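Imidazolonepropionase (Unidentified, PDB 2Q09) catalyses the hydrolytic opening of the imidazolone-5-propanoate ring to N-formimidoyl-L-glutamate, the third step of histidine degradation, at a metal centre occupied here by iron. Local coordinates at residues 84-87 / 88-92; 106-109 / 110-114. All coordinates share one frame; numbering follows the deposited sequence.

Contact 1: residues 84-87 / 88-92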
ATOM      1  N   GLU A  84     -25.584  -3.240  -4.181  1.00 26.39           N
ATOM      2  CA  GLU A  84     -25.887  -2.527  -2.955  1.00 26.81           C
ATOM      3  C   GLU A  84     -25.724  -1.027  -3.211  1.00 26.40           C
ATOM      4  O   GLU A  84     -26.540  -0.216  -2.758  1.00 24.82           O
ATOM      5  CB  GLU A  84     -24.922  -2.984  -1.860  1.00 30.81           C
ATOM      6  CG  GLU A  84     -25.101  -2.311  -0.532  1.00 34.86           C
ATOM      7  CD  GLU A  84     -23.986  -2.667   0.424  1.00 37.98           C
ATOM      8  OE1 GLU A  84     -23.689  -3.873   0.573  1.00 35.37           O
ATOM      9  OE2 GLU A  84     -23.410  -1.737   1.022  1.00 40.00           O
ATOM     10  N   PHE A  85     -24.656  -0.665  -3.921  1.00 24.07           N
ATOM     11  CA  PHE A  85     -24.379   0.736  -4.247  1.00 21.76           C
ATOM     12  C   PHE A  85     -25.530   1.300  -5.079  1.00 21.55           C
ATOM     13  O   PHE A  85     -26.034   2.394  -4.823  1.00 20.41           O
ATOM     14  CB  PHE A  85     -23.082   0.844  -5.054  1.00 21.38           C
ATOM     15  CG  PHE A  85     -22.734   2.246  -5.468  1.00 21.35           C
ATOM     16  CD1 PHE A  85     -22.415   3.207  -4.511  1.00 21.94           C
ATOM     17  CD2 PHE A  85     -22.715   2.606  -6.811  1.00 22.00           C
ATOM     18  CE1 PHE A  85     -22.079   4.516  -4.885  1.00 21.72           C
ATOM     19  CE2 PHE A  85     -22.384   3.906  -7.202  1.00 21.94           C
ATOM     20  CZ  PHE A  85     -22.063   4.867  -6.233  1.00 20.75           C
ATOM     21  N   GLU A  86     -25.937   0.537  -6.087  1.00 22.44           N
ATOM     22  CA  GLU A  86     -27.029   0.942  -6.957  1.00 23.63           C
ATOM     23  C   GLU A  86     -28.290   1.232  -6.136  1.00 23.60           C
ATOM     24  O   GLU A  86     -28.949   2.252  -6.326  1.00 23.47           O
ATOM     25  CB  GLU A  86     -27.313  -0.156  -7.979  1.00 24.39           C
ATOM     26  CG  GLU A  86     -28.508   0.128  -8.855  1.00 26.58           C
ATOM     27  CD  GLU A  86     -28.493  -0.690 -10.124  1.00 31.06           C
ATOM     28  OE1 GLU A  86     -28.718  -1.925 -10.059  1.00 33.25           O
ATOM     29  OE2 GLU A  86     -28.243  -0.092 -11.189  1.00 32.74           O
ATOM     30  N   LEU A  87     -28.615   0.327  -5.220  1.00 24.94           N
ATOM     31  CA  LEU A  87     -29.799   0.500  -4.377  1.00 25.93           C
ATOM     32  C   LEU A  87     -29.730   1.791  -3.583  1.00 26.25           C
ATOM     33  O   LEU A  87     -30.731   2.498  -3.439  1.00 25.60           O
ATOM     34  CB  LEU A  87     -29.958  -0.679  -3.419  1.00 28.40           C
ATOM     35  CG  LEU A  87     -30.394  -2.001  -4.046  1.00 30.13           C
ATOM     36  CD1 LEU A  87     -30.557  -3.042  -2.945  1.00 33.09           C
ATOM     37  CD2 LEU A  87     -31.702  -1.809  -4.800  1.00 30.70           C
ATOM     38  N   ARG A  88     -28.544   2.090  -3.058  1.00 24.85           N
ATOM     39  CA  ARG A  88     -28.345   3.314  -2.298  1.00 24.85           C
ATOM     40  C   ARG A  88     -28.543   4.534  -3.184  1.00 23.20           C
ATOM     41  O   ARG A  88     -29.165   5.512  -2.778  1.00 23.23           O
ATOM     42  CB  ARG A  88     -26.937   3.371  -1.725  1.00 29.00           C
ATOM     43  CG  ARG A  88     -26.718   2.545  -0.482  1.00 35.12           C
ATOM     44  CD  ARG A  88     -25.356   2.894   0.067  1.00 41.67           C
ATOM     45  NE  ARG A  88     -25.199   2.519   1.463  1.00 47.23           N
ATOM     46  CZ  ARG A  88     -24.296   3.059   2.270  1.00 50.68           C
ATOM     47  NH1 ARG A  88     -23.479   3.992   1.818  1.00 50.04           N
ATOM     48  NH2 ARG A  88     -24.209   2.664   3.529  1.00 53.64           N
ATOM     49  N   GLN A  89     -27.982   4.483  -4.388  1.00 21.58           N
ATOM     50  CA  GLN A  89     -28.108   5.593  -5.323  1.00 21.45           C
ATOM     51  C   GLN A  89     -29.584   5.805  -5.665  1.00 21.21           C
ATOM     52  O   GLN A  89     -30.014   6.934  -5.906  1.00 20.57           O
ATOM     53  CB  GLN A  89     -27.317   5.313  -6.602  1.00 21.67           C
ATOM     54  CG  GLN A  89     -25.801   5.348  -6.451  1.00 22.26           C
ATOM     55  CD  GLN A  89     -25.271   6.696  -5.973  1.00 23.72           C
ATOM     56  OE1 GLN A  89     -25.053   6.893  -4.780  1.00 25.28           O
ATOM     57  NE2 GLN A  89     -25.070   7.631  -6.905  1.00 19.93           N
ATOM     58  N   LYS A  90     -30.345   4.711  -5.690  1.00 21.38           N
ATOM     59  CA  LYS A  90     -31.771   4.777  -5.996  1.00 25.32           C
ATOM     60  C   LYS A  90     -32.567   5.332  -4.821  1.00 25.19           C
ATOM     61  O   LYS A  90     -33.737   5.670  -4.970  1.00 26.82           O
ATOM     62  CB  LYS A  90     -32.318   3.398  -6.350  1.00 26.00           C
ATOM     63  CG  LYS A  90     -31.833   2.830  -7.668  1.00 28.98           C
ATOM     64  CD  LYS A  90     -32.562   1.529  -7.928  1.00 31.60           C
ATOM     65  CE  LYS A  90     -32.180   0.885  -9.231  1.00 34.10           C
ATOM     66  NZ  LYS A  90     -33.051  -0.312  -9.420  1.00 39.11           N
ATOM     67  N   GLY A  91     -31.940   5.406  -3.649  1.00 24.59           N
ATOM     68  CA  GLY A  91     -32.631   5.951  -2.493  1.00 25.22           C
ATOM     69  C   GLY A  91     -33.096   4.956  -1.440  1.00 26.01           C
ATOM     70  O   GLY A  91     -33.824   5.322  -0.514  1.00 26.06           O
ATOM     71  N   VAL A  92     -32.697   3.699  -1.572  1.00 25.93           N
ATOM     72  CA  VAL A  92     -33.078   2.696  -0.583  1.00 27.78           C
ATOM     73  C   VAL A  92     -32.272   2.966   0.696  1.00 30.32           C
ATOM     74  O   VAL A  92     -31.051   3.104   0.651  1.00 29.89           O
ATOM     75  CB  VAL A  92     -32.778   1.275  -1.094  1.00 28.68           C
ATOM     76  CG1 VAL A  92     -33.193   0.241  -0.049  1.00 28.81           C
ATOM     77  CG2 VAL A  92     -33.526   1.029  -2.395  1.00 28.10           C
TER
HETATM   78  O   HOH W   1     -31.683  -2.163  -8.317  1.00 40.94           O
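The side chain of Gln89 lies over the ring of Phe85 one turn earlier, amide and ring planes 5° apart, the overlap offset toward the CZ side. Gln89 CG makes a CH-pi contact 3.9 Å from the ring centroid of Phe85, and Gln89 CD stands 3.7 Å from Phe85 CZ. With chi2 of Gln89 bent to -60°, the amide lies near Phe85 CZ and CE1.

Glu86 and Lys90 run alongside each other, Glu86 CG touching Lys90 CE at 3.8 Å. Glu86 OE1 and Lys90 NZ stay 4.7 Å apart, with a water between them that accepts from Lys90 NZ at 2.6 Å and gives Glu86 OE1 only a weak bond.

Arg88 N, Gln89 N and Lys90 N make helical bonds to the carbonyls of Glu84, Phe85 and Glu86. Val92 N instead reaches back five residues, to Leu87 O at 3.0 Å, and Gly91 N bonds to Arg88 O; with the positive phi of Gly91 (105°), these make a Schellman motif. Beside this closure Leu87 CB and Val92 CG2 pack at 4.1 Å.

Helix 82-89 sits at the surface; Glu84 and Arg88 rest on helix 94-99, Glu84 OE1 accepts from Gly103 N, and Phe85 meets the Phe293 ring of helix 288-293.

Contact 2: residues 106-109 / 110-114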
ATOM      1  N   SER A 106     -21.347  -8.424   3.925  1.00 23.64           N
ATOM      2  CA  SER A 106     -21.595  -9.208   2.720  1.00 23.31           C
ATOM      3  C   SER A 106     -20.262  -9.611   2.079  1.00 22.42           C
ATOM      4  O   SER A 106     -20.127 -10.710   1.538  1.00 19.47           O
ATOM      5  CB  SER A 106     -22.471  -8.444   1.711  1.00 26.10           C
ATOM      6  OG  SER A 106     -21.829  -7.298   1.188  1.00 28.75           O
ATOM      7  N   THR A 107     -19.268  -8.734   2.143  1.00 22.50           N
ATOM      8  CA  THR A 107     -17.968  -9.068   1.576  1.00 21.32           C
ATOM      9  C   THR A 107     -17.345 -10.189   2.413  1.00 22.57           C
ATOM     10  O   THR A 107     -16.669 -11.077   1.891  1.00 22.78           O
ATOM     11  CB  THR A 107     -17.019  -7.855   1.576  1.00 21.40           C
ATOM     12  OG1 THR A 107     -17.533  -6.838   0.705  1.00 20.82           O
ATOM     13  CG2 THR A 107     -15.643  -8.267   1.078  1.00 21.02           C
ATOM     14  N   VAL A 108     -17.560 -10.135   3.722  1.00 21.82           N
ATOM     15  CA  VAL A 108     -17.030 -11.162   4.610  1.00 23.02           C
ATOM     16  C   VAL A 108     -17.655 -12.529   4.301  1.00 22.24           C
ATOM     17  O   VAL A 108     -16.960 -13.543   4.192  1.00 22.02           O
ATOM     18  CB  VAL A 108     -17.298 -10.807   6.085  1.00 22.24           C
ATOM     19  CG1 VAL A 108     -16.884 -11.972   6.986  1.00 22.46           C
ATOM     20  CG2 VAL A 108     -16.511  -9.560   6.463  1.00 20.60           C
ATOM     21  N   ARG A 109     -18.972 -12.560   4.139  1.00 23.64           N
ATOM     22  CA  ARG A 109     -19.636 -13.823   3.835  1.00 25.19           C
ATOM     23  C   ARG A 109     -19.185 -14.366   2.478  1.00 24.38           C
ATOM     24  O   ARG A 109     -18.904 -15.558   2.334  1.00 23.52           O
ATOM     25  CB  ARG A 109     -21.157 -13.645   3.851  1.00 28.50           C
ATOM     26  CG  ARG A 109     -21.713 -13.226   5.214  1.00 34.23           C
ATOM     27  CD  ARG A 109     -23.228 -13.278   5.216  1.00 39.51           C
ATOM     28  NE  ARG A 109     -23.837 -12.710   6.418  1.00 42.63           N
ATOM     29  CZ  ARG A 109     -23.574 -13.096   7.659  1.00 44.78           C
ATOM     30  NH1 ARG A 109     -22.698 -14.063   7.890  1.00 46.06           N
ATOM     31  NH2 ARG A 109     -24.197 -12.524   8.680  1.00 45.23           N
ATOM     32  N   ALA A 110     -19.115 -13.493   1.483  1.00 22.74           N
ATOM     33  CA  ALA A 110     -18.691 -13.919   0.156  1.00 23.07           C
ATOM     34  C   ALA A 110     -17.249 -14.427   0.182  1.00 21.96           C
ATOM     35  O   ALA A 110     -16.914 -15.415  -0.476  1.00 21.27           O
ATOM     36  CB  ALA A 110     -18.818 -12.761  -0.836  1.00 22.08           C
ATOM     37  N   THR A 111     -16.387 -13.745   0.936  1.00 21.54           N
ATOM     38  CA  THR A 111     -14.982 -14.134   0.999  1.00 21.49           C
ATOM     39  C   THR A 111     -14.778 -15.423   1.803  1.00 22.30           C
ATOM     40  O   THR A 111     -13.948 -16.254   1.440  1.00 22.17           O
ATOM     41  CB  THR A 111     -14.113 -12.991   1.573  1.00 22.39           C
ATOM     42  OG1 THR A 111     -14.262 -11.829   0.746  1.00 21.51           O
ATOM     43  CG2 THR A 111     -12.636 -13.379   1.594  1.00 21.48           C
ATOM     44  N   ARG A 112     -15.539 -15.604   2.878  1.00 23.24           N
ATOM     45  CA  ARG A 112     -15.431 -16.837   3.665  1.00 22.91           C
ATOM     46  C   ARG A 112     -15.860 -18.009   2.787  1.00 24.36           C
ATOM     47  O   ARG A 112     -15.249 -19.078   2.793  1.00 22.95           O
ATOM     48  CB  ARG A 112     -16.365 -16.810   4.866  1.00 22.24           C
ATOM     49  CG  ARG A 112     -15.979 -15.890   5.993  1.00 20.39           C
ATOM     50  CD  ARG A 112     -17.075 -15.942   7.045  1.00 21.04           C
ATOM     51  NE  ARG A 112     -16.677 -15.312   8.296  1.00 22.44           N
ATOM     52  CZ  ARG A 112     -17.436 -15.292   9.384  1.00 21.95           C
ATOM     53  NH1 ARG A 112     -18.635 -15.866   9.348  1.00 23.05           N
ATOM     54  NH2 ARG A 112     -16.990 -14.742  10.507  1.00 21.54           N
ATOM     55  N   ALA A 113     -16.935 -17.793   2.039  1.00 24.37           N
ATOM     56  CA  ALA A 113     -17.481 -18.815   1.164  1.00 25.54           C
ATOM     57  C   ALA A 113     -16.604 -19.118  -0.045  1.00 25.89           C
ATOM     58  O   ALA A 113     -16.636 -20.235  -0.574  1.00 24.18           O
ATOM     59  CB  ALA A 113     -18.890 -18.408   0.704  1.00 27.11           C
ATOM     60  N   ALA A 114     -15.826 -18.135  -0.484  1.00 23.66           N
ATOM     61  CA  ALA A 114     -14.961 -18.349  -1.634  1.00 23.28           C
ATOM     62  C   ALA A 114     -13.820 -19.275  -1.241  1.00 23.97           C
ATOM     63  O   ALA A 114     -13.318 -19.206  -0.121  1.00 26.00           O
ATOM     64  CB  ALA A 114     -14.400 -17.013  -2.136  1.00 23.50           C
TER
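Thr111 grips the carbonyl of Thr107 twice: its backbone N and its OG1 each lie 2.8 Å from Thr107 O, arriving from opposite faces of the carbonyl plane. The hydroxyl is brought there by a chi1 of -59°, which sets OG1 beside its own backbone N. Thr111 OG1 also accepts from Ala78 N, so the buried hydroxyl is used both as donor and acceptor. Alongside, Thr107 CG2 comes within 3.8 Å of Thr111 OG1.

Three further backbone bonds are of the i to i+4 kind, Ala110 N to Ser106 O, Arg112 N to Val108 O and Ala113 N to Arg109 O, with N-H...O angles of 157° to 165°. Ala114 is the first residue to leave helical angles.

The main side-chain packing is of Val108 against the arm of Arg112, the two lying side by side. Val108 CG1 stands 3.6 Å from Arg112 NE and 4.0 Å from Arg112 CD, meeting the guanidinium obliquely. The extended arginine carries its head group beyond the valine to Gly145 O, Leu146 O and a salt bridge with Glu182.

Thr107 OG1 is hydrogen-bonded to Arg81 NH1, and its side chain touches Tyr144 and is about 5 Å from the bound inhibitor at nearest atoms. Because Arg81 and Tyr144 line the inhibitor pocket, Thr107 is a second-shell residue, placing this turn of helix 104-113 beside the active site of an amidohydrolase TIM barrel.

In the fold
Each contact joins neighbouring turns at the end of one helix, 82-89 or 104-113, in series along the chain, with centres about 21 Å apart. Contact 1 is a surface contact: none of its touching residues is buried, and a water lies between its charged pair. Contact 2 is partly buried, with three buried residues, and the polar groups of Ser106, Thr107, Thr111 and Arg112 find protein partners. Each includes the C-terminal part of its helix, but 84-92 closes with a Schellman motif at a glycine, whereas 106-114 leaves helical angles at an alanine. They meet where Glu84 OE1 packs 3.9 Å from Ser106 OG. Gly103 joins them, bonding Glu84 through its N and Ser106 through its O, close to the pocket residue Arg81.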